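Local structure of alternansucrase (Leuconostoc mesenteroides, 6HVG) at residues A412-Y416 against L501-D506; G233-Y237 against F258-Q264; F974-N978 against N989-K993; S647-K653 against A1022-S1026. The protein belongs to glycosyl hydrolase family 70, binds a calcium ion and combines a TIM-barrel-type core with choline-binding-type repeats. All blocks are in the same frame, centred on the assembly; numbering follows the deposited sequence.

Contact 1. Residues A412-Y416 against L501-D506; sequences ADTWY and LRDAID
Asp413 and Asp506 mark the closest backbone approach, CA to CA 6.4 Å, where the loop running into strand 415-416 passes along helix 499-511. From there the chain carries Trp415 alongside Arg502, one helical turn back from Asp506. The guanidinium of Arg502 lies flat over one face of the indole, its plane only 4° from that of the ring. A bend in the arginine chain (chi2 -85°) lays it along the ring system: CZ sits 3.5 Å from the centroid of the Trp415 five-membered ring, a cation-pi contact, while CD takes the six-membered ring in a CH-pi contact at 3.8 Å from its centroid. Leu501 reaches the far end of the same indole, CD2 to Trp415 CH2 3.6 Å. One turn on, Ile505 packs CG2 against Asp413 CA at 4.2 Å. Asp413 OD2 and Asp506 OD1, two like charges, come to 4.1 Å. The Asp413 carboxylate is hydrogen-bonded to Tyr1260 OH. Pro438 of strand 437-438 touches Trp415, Leu501 and Ile505. With its flat face spent on the indole, Arg502 still forms a salt bridge to Glu404 through NH2, so its charge is probably balanced by a carboxylate while the ring fixes the guanidinium's tilt.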
loop_
_atom_site.group_PDB
_atom_site.type_symbol
_atom_site.label_atom_id
_atom_site.label_comp_id
_atom_site.label_asym_id
_atom_site.label_seq_id
_atom_site.Cartn_x
_atom_site.Cartn_y
_atom_site.Cartn_z
ATOM N N ALA A 412 -12.881 5.173 26.978
ATOM C CA ALA A 412 -13.798 4.057 27.223
ATOM C C ALA A 412 -13.285 3.081 28.312
ATOM O O ALA A 412 -14.068 2.544 29.103
ATOM C CB ALA A 412 -14.061 3.300 25.922
ATOM N N ASP A 413 -11.972 2.870 28.346
ATOM C CA ASP A 413 -11.344 1.928 29.281
ATOM C C ASP A 413 -10.803 2.622 30.528
ATOM O O ASP A 413 -10.018 2.052 31.293
ATOM C CB ASP A 413 -10.221 1.162 28.571
ATOM C CG ASP A 413 -9.155 2.088 27.988
ATOM O OD1 ASP A 413 -9.281 3.321 28.099
ATOM O OD2 ASP A 413 -8.192 1.581 27.420
ATOM N N THR A 414 -11.218 3.874 30.743
ATOM C CA THR A 414 -10.923 4.612 31.988
ATOM C C THR A 414 -11.477 3.896 33.195
ATOM O O THR A 414 -12.611 3.407 33.173
ATOM C CB THR A 414 -11.547 6.030 31.976
ATOM O OG1 THR A 414 -10.752 6.903 31.180
ATOM C CG2 THR A 414 -11.603 6.628 33.384
ATOM N N TRP A 415 -10.659 3.841 34.240
ATOM C CA TRP A 415 -11.086 3.454 35.566
ATOM C C TRP A 415 -11.053 4.700 36.443
ATOM O O TRP A 415 -10.227 5.593 36.221
ATOM C CB TRP A 415 -10.158 2.370 36.121
ATOM C CG TRP A 415 -10.355 1.012 35.500
ATOM C CD1 TRP A 415 -10.618 0.736 34.185
ATOM C CD2 TRP A 415 -10.291 -0.252 36.169
ATOM N NE1 TRP A 415 -10.750 -0.607 34.009
ATOM C CE2 TRP A 415 -10.549 -1.238 35.211
ATOM C CE3 TRP A 415 -10.050 -0.643 37.484
ATOM C CZ2 TRP A 415 -10.570 -2.604 35.527
ATOM C CZ3 TRP A 415 -10.075 -2.008 37.803
ATOM C CH2 TRP A 415 -10.319 -2.962 36.824
ATOM N N TYR A 416 -11.961 4.755 37.424
ATOM C CA TYR A 416 -12.059 5.881 38.349
ATOM C C TYR A 416 -12.155 5.394 39.794
ATOM O O TYR A 416 -12.307 4.195 40.037
ATOM C CB TYR A 416 -13.244 6.795 37.991
ATOM C CG TYR A 416 -14.599 6.290 38.411
ATOM C CD1 TYR A 416 -15.163 5.181 37.819
ATOM C CD2 TYR A 416 -15.324 6.932 39.419
ATOM C CE1 TYR A 416 -16.406 4.714 38.213
ATOM C CE2 TYR A 416 -16.575 6.478 39.809
ATOM C CZ TYR A 416 -17.108 5.369 39.202
ATOM O OH TYR A 416 -18.349 4.908 39.584
ATOM N N LEU A 501 -10.686 -8.272 35.382
ATOM C CA LEU A 501 -11.646 -7.237 34.969
ATOM C C LEU A 501 -11.042 -6.295 33.920
ATOM O O LEU A 501 -11.685 -5.986 32.928
ATOM C CB LEU A 501 -12.120 -6.436 36.182
ATOM C CG LEU A 501 -13.255 -5.414 35.999
ATOM C CD1 LEU A 501 -14.577 -6.018 35.548
ATOM C CD2 LEU A 501 -13.485 -4.694 37.314
ATOM N N ARG A 502 -9.798 -5.876 34.110
ATOM C CA ARG A 502 -9.105 -5.080 33.088
ATOM C C ARG A 502 -9.214 -5.753 31.723
ATOM O O ARG A 502 -9.492 -5.111 30.719
ATOM C CB ARG A 502 -7.629 -4.883 33.435
ATOM C CG ARG A 502 -7.375 -3.987 34.636
ATOM C CD ARG A 502 -7.349 -2.524 34.250
ATOM N NE ARG A 502 -7.091 -1.660 35.400
ATOM C CZ ARG A 502 -7.083 -0.330 35.370
ATOM N NH1 ARG A 502 -7.335 0.334 34.255
ATOM N NH2 ARG A 502 -6.846 0.353 36.478
ATOM N N ASP A 503 -8.982 -7.059 31.692
ATOM C CA ASP A 503 -9.032 -7.823 30.439
ATOM C C ASP A 503 -10.455 -7.947 29.902
ATOM O O ASP A 503 -10.658 -7.950 28.690
ATOM C CB ASP A 503 -8.407 -9.215 30.632
ATOM C CG ASP A 503 -6.916 -9.148 31.001
ATOM O OD1 ASP A 503 -6.267 -8.104 30.717
ATOM O OD2 ASP A 503 -6.393 -10.145 31.569
ATOM N N ALA A 504 -11.430 -8.064 30.801
ATOM C CA ALA A 504 -12.850 -8.083 30.414
ATOM C C ALA A 504 -13.304 -6.733 29.831
ATOM O O ALA A 504 -13.962 -6.684 28.800
ATOM C CB ALA A 504 -13.705 -8.461 31.604
ATOM N N ILE A 505 -12.915 -5.641 30.475
ATOM C CA ILE A 505 -13.229 -4.313 29.959
ATOM C C ILE A 505 -12.555 -4.075 28.619
ATOM O O ILE A 505 -13.218 -3.710 27.652
ATOM C CB ILE A 505 -12.873 -3.198 30.977
ATOM C CG1 ILE A 505 -13.760 -3.321 32.226
ATOM C CG2 ILE A 505 -13.032 -1.814 30.369
ATOM C CD1 ILE A 505 -15.257 -3.272 31.977
ATOM N N ASP A 506 -11.252 -4.330 28.557
ATOM C CA ASP A 506 -10.469 -4.138 27.329
ATOM C C ASP A 506 -11.106 -4.862 26.146
ATOM O O ASP A 506 -11.249 -4.280 25.064
ATOM C CB ASP A 506 -9.034 -4.635 27.504
ATOM C CG ASP A 506 -8.154 -3.661 28.275
ATOM O OD1 ASP A 506 -8.450 -2.436 28.300
ATOM O OD2 ASP A 506 -7.134 -4.133 28.832
#

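Contact 2. Residues G233-Y237 against F258-Q264; sequences GQTYY and FNQQGVQ
Val263 splits its two methyls between Gln234 and Tyr236: with CG1 anti to the backbone N (chi1 177°), CG2 is turned to the tyrosine. CG1 meets Gln234 CB at 4.0 Å and CG2 meets Tyr236 CZ at 3.8 Å, while Val263 CA lies over a face of that phenol ring. At the ring's edge is the carbonyl of Gln261, O to Tyr236 CE2 3.6 Å. Gln264, with CG swung anti to N (chi1 -163°), runs beside Thr235 in the same direction, and its OE1 is held by Lys266. One backbone bond ties the segments, Gln264 N to Thr235 O at 2.7 Å. The same oxygen lies in plane at the Phe258 ring edge, and Phe258 CZ packs on Tyr237 CB at 3.8 Å. What presents Val263 is a type I turn from Asn259 to Gly262, gripped from inside: Asn259 OD1 accepts from Val263 N at 2.8 Å, with a weak second bond from Gln261 N. Tyr237 meets Tyr227 of partner strand 226-229 edge-to-face. Short beta hairpins joined by turns and padded with aromatic rings are the build of choline-binding repeats, and here the turn after hairpin 249-256 packs on strand 235-238 of the one before.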
loop_
_atom_site.group_PDB
_atom_site.type_symbol
_atom_site.label_atom_id
_atom_site.label_comp_id
_atom_site.label_asym_id
_atom_site.label_seq_id
_atom_site.Cartn_x
_atom_site.Cartn_y
_atom_site.Cartn_z
ATOM N N GLY A 233 -22.183 -24.211 -20.984
ATOM C CA GLY A 233 -22.904 -23.522 -19.904
ATOM C C GLY A 233 -24.293 -24.065 -19.595
ATOM O O GLY A 233 -25.105 -23.368 -19.014
ATOM N N GLN A 234 -24.563 -25.305 -19.988
ATOM C CA GLN A 234 -25.798 -25.988 -19.613
ATOM C C GLN A 234 -25.575 -26.875 -18.375
ATOM O O GLN A 234 -24.466 -27.371 -18.140
ATOM C CB GLN A 234 -26.306 -26.847 -20.771
ATOM C CG GLN A 234 -26.752 -26.083 -22.016
ATOM C CD GLN A 234 -26.941 -27.001 -23.228
ATOM O OE1 GLN A 234 -27.992 -27.018 -23.867
ATOM N NE2 GLN A 234 -25.912 -27.776 -23.539
ATOM N N THR A 235 -26.643 -27.081 -17.606
ATOM C CA THR A 235 -26.576 -27.810 -16.346
ATOM C C THR A 235 -27.482 -29.044 -16.332
ATOM O O THR A 235 -28.671 -28.978 -16.678
ATOM C CB THR A 235 -26.989 -26.897 -15.175
ATOM O OG1 THR A 235 -26.107 -25.777 -15.110
ATOM C CG2 THR A 235 -26.929 -27.627 -13.860
ATOM N N TYR A 236 -26.903 -30.157 -15.875
ATOM C CA TYR A 236 -27.623 -31.418 -15.681
ATOM C C TYR A 236 -27.606 -31.788 -14.210
ATOM O O TYR A 236 -26.688 -31.385 -13.503
ATOM C CB TYR A 236 -26.939 -32.556 -16.415
ATOM C CG TYR A 236 -26.911 -32.431 -17.907
ATOM C CD1 TYR A 236 -26.011 -31.589 -18.536
ATOM C CD2 TYR A 236 -27.750 -33.194 -18.690
ATOM C CE1 TYR A 236 -25.963 -31.492 -19.909
ATOM C CE2 TYR A 236 -27.721 -33.093 -20.058
ATOM C CZ TYR A 236 -26.818 -32.252 -20.663
ATOM O OH TYR A 236 -26.783 -32.175 -22.030
ATOM N N TYR A 237 -28.561 -32.596 -13.752
ATOM C CA TYR A 237 -28.391 -33.229 -12.456
ATOM C C TYR A 237 -28.459 -34.713 -12.632
ATOM O O TYR A 237 -29.478 -35.223 -13.093
ATOM C CB TYR A 237 -29.441 -32.791 -11.451
ATOM C CG TYR A 237 -29.151 -33.368 -10.075
ATOM C CD1 TYR A 237 -28.178 -32.811 -9.255
ATOM C CD2 TYR A 237 -29.810 -34.497 -9.619
ATOM C CE1 TYR A 237 -27.895 -33.337 -8.003
ATOM C CE2 TYR A 237 -29.536 -35.035 -8.376
ATOM C CZ TYR A 237 -28.579 -34.456 -7.574
ATOM O OH TYR A 237 -28.304 -34.989 -6.346
ATOM N N PHE A 258 -36.456 -29.942 -15.827
ATOM C CA PHE A 258 -35.445 -30.406 -16.781
ATOM C C PHE A 258 -36.088 -30.823 -18.105
ATOM O O PHE A 258 -37.112 -31.500 -18.128
ATOM C CB PHE A 258 -34.665 -31.570 -16.177
ATOM C CG PHE A 258 -33.733 -31.169 -15.073
ATOM C CD1 PHE A 258 -34.139 -31.188 -13.747
ATOM C CD2 PHE A 258 -32.450 -30.783 -15.351
ATOM C CE1 PHE A 258 -33.283 -30.787 -12.727
ATOM C CE2 PHE A 258 -31.575 -30.395 -14.327
ATOM C CZ PHE A 258 -31.993 -30.407 -13.009
ATOM N N ASN A 259 -35.484 -30.438 -19.219
ATOM C CA ASN A 259 -36.037 -30.790 -20.518
ATOM C C ASN A 259 -35.852 -32.278 -20.803
ATOM O O ASN A 259 -35.164 -32.985 -20.068
ATOM C CB ASN A 259 -35.446 -29.901 -21.617
ATOM C CG ASN A 259 -34.031 -30.264 -22.008
ATOM O OD1 ASN A 259 -33.460 -31.253 -21.558
ATOM N ND2 ASN A 259 -33.453 -29.443 -22.865
ATOM N N GLN A 260 -36.455 -32.751 -21.878
ATOM C CA GLN A 260 -36.466 -34.174 -22.163
ATOM C C GLN A 260 -35.066 -34.758 -22.409
ATOM O O GLN A 260 -34.903 -35.977 -22.396
ATOM C CB GLN A 260 -37.376 -34.464 -23.349
ATOM C CG GLN A 260 -38.835 -34.049 -23.176
ATOM C CD GLN A 260 -39.639 -34.356 -24.425
ATOM O OE1 GLN A 260 -39.099 -34.346 -25.544
ATOM N NE2 GLN A 260 -40.926 -34.657 -24.249
ATOM N N GLN A 261 -34.074 -33.902 -22.627
ATOM C CA GLN A 261 -32.683 -34.350 -22.764
ATOM C C GLN A 261 -31.878 -34.206 -21.488
ATOM O O GLN A 261 -30.681 -34.451 -21.498
ATOM C CB GLN A 261 -31.971 -33.591 -23.905
ATOM C CG GLN A 261 -32.338 -34.049 -25.308
ATOM C CD GLN A 261 -33.767 -33.680 -25.682
ATOM O OE1 GLN A 261 -34.236 -32.570 -25.393
ATOM N NE2 GLN A 261 -34.470 -34.603 -26.329
ATOM N N GLY A 262 -32.523 -33.763 -20.407
ATOM C CA GLY A 262 -31.905 -33.653 -19.092
ATOM C C GLY A 262 -31.259 -32.326 -18.749
ATOM O O GLY A 262 -30.603 -32.198 -17.713
ATOM N N VAL A 263 -31.465 -31.320 -19.594
ATOM C CA VAL A 263 -30.850 -30.006 -19.411
ATOM C C VAL A 263 -31.702 -29.160 -18.475
ATOM O O VAL A 263 -32.919 -29.272 -18.481
ATOM C CB VAL A 263 -30.694 -29.264 -20.759
ATOM C CG1 VAL A 263 -30.128 -27.856 -20.573
ATOM C CG2 VAL A 263 -29.803 -30.067 -21.698
ATOM N N GLN A 264 -31.065 -28.309 -17.682
ATOM C CA GLN A 264 -31.794 -27.499 -16.708
ATOM C C GLN A 264 -32.315 -26.184 -17.283
ATOM O O GLN A 264 -31.552 -25.394 -17.840
ATOM C CB GLN A 264 -30.934 -27.196 -15.474
ATOM C CG GLN A 264 -31.800 -26.738 -14.298
ATOM C CD GLN A 264 -31.026 -26.370 -13.062
ATOM O OE1 GLN A 264 -29.795 -26.274 -13.072
ATOM N NE2 GLN A 264 -31.749 -26.145 -11.981
#

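Contact 3. Residues F974-N978 against N989-K993; sequences FHKTN and NYEMK
Asn978 leans over the carbonyl of Tyr990 from its CB onward. CB itself lies 3.4 Å from Tyr990 O; CG, anti to the carbonyl carbon of Asn978 (chi1 -63°), then carries the amide back over its own chain. ND2 divides its hydrogens, giving a weak bond to Tyr990 O and a bent one to His975 O at 2.6 Å, the donor standing above that carbonyl plane. OD1, at the other corner, accepts from His975 N at 3.1 Å along a fairly straight line (166°). The amide thus closes both backbone polar groups of His975 and pins the kink at Lys976. Next to it the hairpin is regular: Asn978 and Tyr990 form an antiparallel hydrogen-bonded pair, Asn978 N to Tyr990 O 3.0 Å and Tyr990 N to Asn978 O 3.1 Å. Beyond the last bridge, Met992 N still bonds to Lys976 O at 3.1 Å, although Met992 is already in an inverse gamma turn. On the face carrying Thr977 and Glu991, Lys976 NZ makes a weak salt bridge to Glu991 OE2 at 3.5 Å, an oxygen also paired with Lys921. Met992 SD, 5.1 Å from the Phe974 ring centroid, approaches obliquely as a Met-aromatic contact. Strand 971-975 pairs with 927-931, whereas 977-982 lies between 962-965 and 987-991 in the large antiparallel sheet; Asn978 sits just past Lys976, where the chain leaves one sheet for the other.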
loop_
_atom_site.group_PDB
_atom_site.type_symbol
_atom_site.label_atom_id
_atom_site.label_comp_id
_atom_site.label_asym_id
_atom_site.label_seq_id
_atom_site.Cartn_x
_atom_site.Cartn_y
_atom_site.Cartn_z
ATOM N N PHE A 974 30.273 -9.215 -36.793
ATOM C CA PHE A 974 29.806 -10.485 -36.254
ATOM C C PHE A 974 28.773 -11.103 -37.186
ATOM O O PHE A 974 27.972 -10.392 -37.794
ATOM C CB PHE A 974 29.162 -10.297 -34.879
ATOM C CG PHE A 974 30.118 -9.876 -33.799
ATOM C CD1 PHE A 974 30.446 -8.544 -33.632
ATOM C CD2 PHE A 974 30.681 -10.819 -32.941
ATOM C CE1 PHE A 974 31.316 -8.154 -32.625
ATOM C CE2 PHE A 974 31.553 -10.439 -31.927
ATOM C CZ PHE A 974 31.872 -9.107 -31.768
ATOM N N HIS A 975 28.794 -12.430 -37.273
ATOM C CA HIS A 975 27.910 -13.185 -38.163
ATOM C C HIS A 975 27.082 -14.169 -37.342
ATOM O O HIS A 975 27.318 -14.333 -36.138
ATOM C CB HIS A 975 28.734 -13.942 -39.220
ATOM C CG HIS A 975 29.665 -13.068 -40.004
ATOM N ND1 HIS A 975 29.290 -12.443 -41.172
ATOM C CD2 HIS A 975 30.952 -12.707 -39.781
ATOM C CE1 HIS A 975 30.302 -11.731 -41.635
ATOM N NE2 HIS A 975 31.322 -11.873 -40.810
ATOM N N LYS A 976 26.156 -14.861 -38.005
ATOM C CA LYS A 976 25.379 -15.922 -37.364
ATOM C C LYS A 976 26.325 -16.941 -36.736
ATOM O O LYS A 976 26.153 -17.344 -35.596
ATOM C CB LYS A 976 24.440 -16.601 -38.374
ATOM C CG LYS A 976 23.529 -17.682 -37.789
ATOM C CD LYS A 976 22.690 -18.374 -38.860
ATOM C CE LYS A 976 21.728 -19.392 -38.258
ATOM N NZ LYS A 976 22.432 -20.625 -37.776
ATOM N N THR A 977 27.323 -17.350 -37.500
ATOM C CA THR A 977 28.319 -18.290 -37.024
ATOM C C THR A 977 29.666 -17.578 -37.054
ATOM O O THR A 977 29.967 -16.840 -37.997
ATOM C CB THR A 977 28.282 -19.580 -37.875
ATOM O OG1 THR A 977 28.776 -20.673 -37.093
ATOM C CG2 THR A 977 29.068 -19.426 -39.203
ATOM N N ASN A 978 30.461 -17.760 -36.009
ATOM C CA ASN A 978 31.765 -17.107 -35.924
ATOM C C ASN A 978 32.851 -18.107 -35.569
ATOM O O ASN A 978 32.628 -19.026 -34.770
ATOM C CB ASN A 978 31.749 -15.974 -34.879
ATOM C CG ASN A 978 30.791 -14.843 -35.230
ATOM O OD1 ASN A 978 31.187 -13.829 -35.837
ATOM N ND2 ASN A 978 29.516 -15.003 -34.846
ATOM N N ASN A 989 34.615 -21.689 -31.607
ATOM C CA ASN A 989 33.384 -21.530 -32.378
ATOM C C ASN A 989 32.267 -20.953 -31.537
ATOM O O ASN A 989 31.992 -21.461 -30.456
ATOM C CB ASN A 989 32.868 -22.864 -32.892
ATOM C CG ASN A 989 33.746 -23.484 -33.961
ATOM O OD1 ASN A 989 34.381 -22.811 -34.793
ATOM N ND2 ASN A 989 33.751 -24.798 -33.966
ATOM N N TYR A 990 31.562 -19.949 -32.061
ATOM C CA TYR A 990 30.535 -19.227 -31.282
ATOM C C TYR A 990 29.410 -18.683 -32.167
ATOM O O TYR A 990 29.654 -17.954 -33.131
ATOM C CB TYR A 990 31.178 -18.073 -30.506
ATOM C CG TYR A 990 30.262 -17.371 -29.528
ATOM C CD1 TYR A 990 29.952 -17.941 -28.304
ATOM C CD2 TYR A 990 29.727 -16.110 -29.826
ATOM C CE1 TYR A 990 29.129 -17.276 -27.410
ATOM C CE2 TYR A 990 28.900 -15.442 -28.931
ATOM C CZ TYR A 990 28.605 -16.025 -27.727
ATOM O OH TYR A 990 27.801 -15.357 -26.851
ATOM N N GLU A 991 28.175 -19.014 -31.812
ATOM C CA GLU A 991 27.011 -18.556 -32.562
ATOM C C GLU A 991 26.365 -17.329 -31.894
ATOM O O GLU A 991 26.182 -17.318 -30.679
ATOM C CB GLU A 991 25.989 -19.705 -32.672
ATOM C CG GLU A 991 25.012 -19.579 -33.844
ATOM C CD GLU A 991 23.816 -20.525 -33.761
ATOM O OE1 GLU A 991 23.937 -21.597 -33.132
ATOM O OE2 GLU A 991 22.752 -20.195 -34.346
ATOM N N MET A 992 26.026 -16.306 -32.688
ATOM C CA MET A 992 25.150 -15.207 -32.236
ATOM C C MET A 992 23.723 -15.742 -32.093
ATOM O O MET A 992 22.910 -15.714 -33.025
ATOM C CB MET A 992 25.157 -14.018 -33.204
ATOM C CG MET A 992 26.445 -13.212 -33.244
ATOM S SD MET A 992 26.711 -12.098 -31.835
ATOM C CE MET A 992 25.494 -10.817 -32.204
ATOM N N LYS A 993 23.452 -16.226 -30.891
ATOM C CA LYS A 993 22.304 -17.051 -30.581
ATOM C C LYS A 993 21.717 -16.522 -29.279
ATOM O O LYS A 993 22.430 -16.382 -28.278
ATOM C CB LYS A 993 22.785 -18.509 -30.388
ATOM C CG LYS A 993 21.714 -19.580 -30.279
ATOM C CD LYS A 993 22.296 -20.905 -29.784
ATOM C CE LYS A 993 21.273 -22.045 -29.865
ATOM N NZ LYS A 993 20.149 -21.924 -28.889
#

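Contact 4. Residues S647-K653 against A1022-S1026; sequences SDANANK and ATESS
The carboxylate of Glu1024 lies over Ala649, whose CB sits beneath one of its faces, 3.7 Å from CD and 3.5 Å from OE1. Close by, the amide of Asn650 is turned 75° from the carboxylate plane, its OD1 4.2 Å from Glu1024 OE1, and its ND2 is taken by the carbonyl of Gly643. A third flat group, the Asn652 amide, brings ND2 to the methyl of Ala1022 at the other end of the contact. Glu1024 gets there by folding at chi2 (-85°): CB heads off from the helix, and the bend brings the acid back over it. Lys653 NZ comes toward OE2 but stops at 4.3 Å, beyond a salt bridge, so their attraction is probably modest. Helix 648-652 is short and begins with an N-cap, Ser647 OG accepting from Asn650 N at 3.0 Å (164°). In the TIM-barrel-type core it follows helix 629-642 and leads toward strand 657-658, an outermost strand as counted in the eight-stranded parallel sheet. Across it the loop 1022-1026 lays its backbone on this first turn: Ser647 CB faces the carbonyls of Thr1023, Glu1024 and Ser1025, the nearest being Glu1024 O at 3.5 Å, and Ala1022 CB rests against Ala649 CA at 3.7 Å. Asp648 reaches past the contact to bind Asn1037 and His1035, later residues of the loop that carries Glu1024.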
loop_
_atom_site.group_PDB
_atom_site.type_symbol
_atom_site.label_atom_id
_atom_site.label_comp_id
_atom_site.label_asym_id
_atom_site.label_seq_id
_atom_site.Cartn_x
_atom_site.Cartn_y
_atom_site.Cartn_z
ATOM N N SER A 647 34.351 23.284 -5.886
ATOM C CA SER A 647 35.025 22.422 -6.867
ATOM C C SER A 647 34.329 21.074 -6.989
ATOM O O SER A 647 33.558 20.695 -6.126
ATOM C CB SER A 647 36.485 22.189 -6.449
ATOM O OG SER A 647 36.571 21.296 -5.344
ATOM N N ASP A 648 34.639 20.344 -8.051
ATOM C CA ASP A 648 34.187 18.968 -8.200
ATOM C C ASP A 648 34.811 18.022 -7.166
ATOM O O ASP A 648 34.178 17.043 -6.766
ATOM C CB ASP A 648 34.494 18.451 -9.614
ATOM C CG ASP A 648 33.572 19.035 -10.664
ATOM O OD1 ASP A 648 32.550 19.674 -10.286
ATOM O OD2 ASP A 648 33.865 18.830 -11.864
ATOM N N ALA A 649 36.044 18.307 -6.741
ATOM C CA ALA A 649 36.721 17.486 -5.739
ATOM C C ALA A 649 36.038 17.585 -4.368
ATOM O O ALA A 649 35.912 16.586 -3.655
ATOM C CB ALA A 649 38.183 17.882 -5.626
ATOM N N ASN A 650 35.622 18.790 -4.000
ATOM C CA ASN A 650 34.871 19.006 -2.756
ATOM C C ASN A 650 33.491 18.346 -2.806
ATOM O O ASN A 650 33.086 17.656 -1.875
ATOM C CB ASN A 650 34.679 20.507 -2.480
ATOM C CG ASN A 650 35.953 21.204 -2.062
ATOM O OD1 ASN A 650 37.043 20.620 -2.083
ATOM N ND2 ASN A 650 35.824 22.459 -1.673
ATOM N N ALA A 651 32.774 18.599 -3.900
ATOM C CA ALA A 651 31.465 18.018 -4.155
ATOM C C ALA A 651 31.535 16.500 -4.126
ATOM O O ALA A 651 30.773 15.869 -3.407
ATOM C CB ALA A 651 30.922 18.498 -5.500
ATOM N N ASN A 652 32.467 15.926 -4.879
ATOM C CA ASN A 652 32.562 14.477 -5.020
ATOM C C ASN A 652 33.168 13.762 -3.827
ATOM O O ASN A 652 33.065 12.548 -3.748
ATOM C CB ASN A 652 33.295 14.105 -6.295
ATOM C CG ASN A 652 32.587 14.619 -7.550
ATOM O OD1 ASN A 652 31.628 15.402 -7.485
ATOM N ND2 ASN A 652 33.046 14.150 -8.716
ATOM N N LYS A 653 33.756 14.504 -2.889
ATOM C CA LYS A 653 34.185 13.945 -1.600
ATOM C C LYS A 653 33.009 13.645 -0.682
ATOM O O LYS A 653 33.165 12.962 0.329
ATOM C CB LYS A 653 35.115 14.912 -0.857
ATOM C CG LYS A 653 36.575 14.548 -0.917
ATOM C CD LYS A 653 37.438 15.699 -0.406
ATOM C CE LYS A 653 38.870 15.591 -0.933
ATOM N NZ LYS A 653 39.572 16.897 -0.868
ATOM N N ALA A 1022 38.854 14.048 -9.785
ATOM C CA ALA A 1022 38.114 15.296 -9.732
ATOM C C ALA A 1022 39.053 16.468 -9.465
ATOM O O ALA A 1022 39.945 16.375 -8.624
ATOM C CB ALA A 1022 37.058 15.223 -8.648
ATOM N N THR A 1023 38.815 17.576 -10.154
ATOM C CA THR A 1023 39.713 18.728 -10.143
ATOM C C THR A 1023 39.376 19.753 -9.055
ATOM O O THR A 1023 38.209 20.094 -8.839
ATOM C CB THR A 1023 39.676 19.452 -11.508
ATOM O OG1 THR A 1023 38.327 19.820 -11.835
ATOM C CG2 THR A 1023 40.227 18.546 -12.592
ATOM N N GLU A 1024 40.425 20.271 -8.418
ATOM C CA GLU A 1024 40.294 21.189 -7.292
ATOM C C GLU A 1024 39.959 22.618 -7.723
ATOM O O GLU A 1024 39.682 23.476 -6.889
ATOM C CB GLU A 1024 41.593 21.184 -6.486
ATOM C CG GLU A 1024 42.092 19.798 -6.066
ATOM C CD GLU A 1024 41.468 19.284 -4.770
ATOM O OE1 GLU A 1024 40.612 19.967 -4.161
ATOM O OE2 GLU A 1024 41.847 18.184 -4.334
ATOM N N SER A 1025 40.020 22.872 -9.023
ATOM C CA SER A 1025 39.798 24.205 -9.563
ATOM C C SER A 1025 38.322 24.513 -9.601
ATOM O O SER A 1025 37.491 23.610 -9.710
ATOM C CB SER A 1025 40.347 24.296 -10.993
ATOM O OG SER A 1025 39.610 23.450 -11.868
ATOM N N SER A 1026 37.998 25.798 -9.547
ATOM C CA SER A 1026 36.614 26.256 -9.708
ATOM C C SER A 1026 36.259 26.299 -11.195
ATOM O O SER A 1026 36.232 27.365 -11.812
ATOM C CB SER A 1026 36.402 27.641 -9.085
ATOM O OG SER A 1026 35.187 28.215 -9.559
#

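Overall arrangement
From the N terminus, contact 2 comes first, closing a loop of 20 residues between successive hairpins of the choline-binding-type repeats. Contact 1 follows in series: its 84 intervening residues, nearly half of them helical, return to set helix 499-511 against strand 415-416. Contact 4 then opens at helix 648-652 and closes 368 residues later, joining the barrel region to a loop that follows the large antiparallel sheet. Contact 3, a hairpin with 10 residues between its segments, is nested inside that long loop; no two contacts cross. None touch: contacts 3 and 4 have centres about 46 Å apart, contacts 2 and 4 about 84 Å, on opposite sides of the chain's centre.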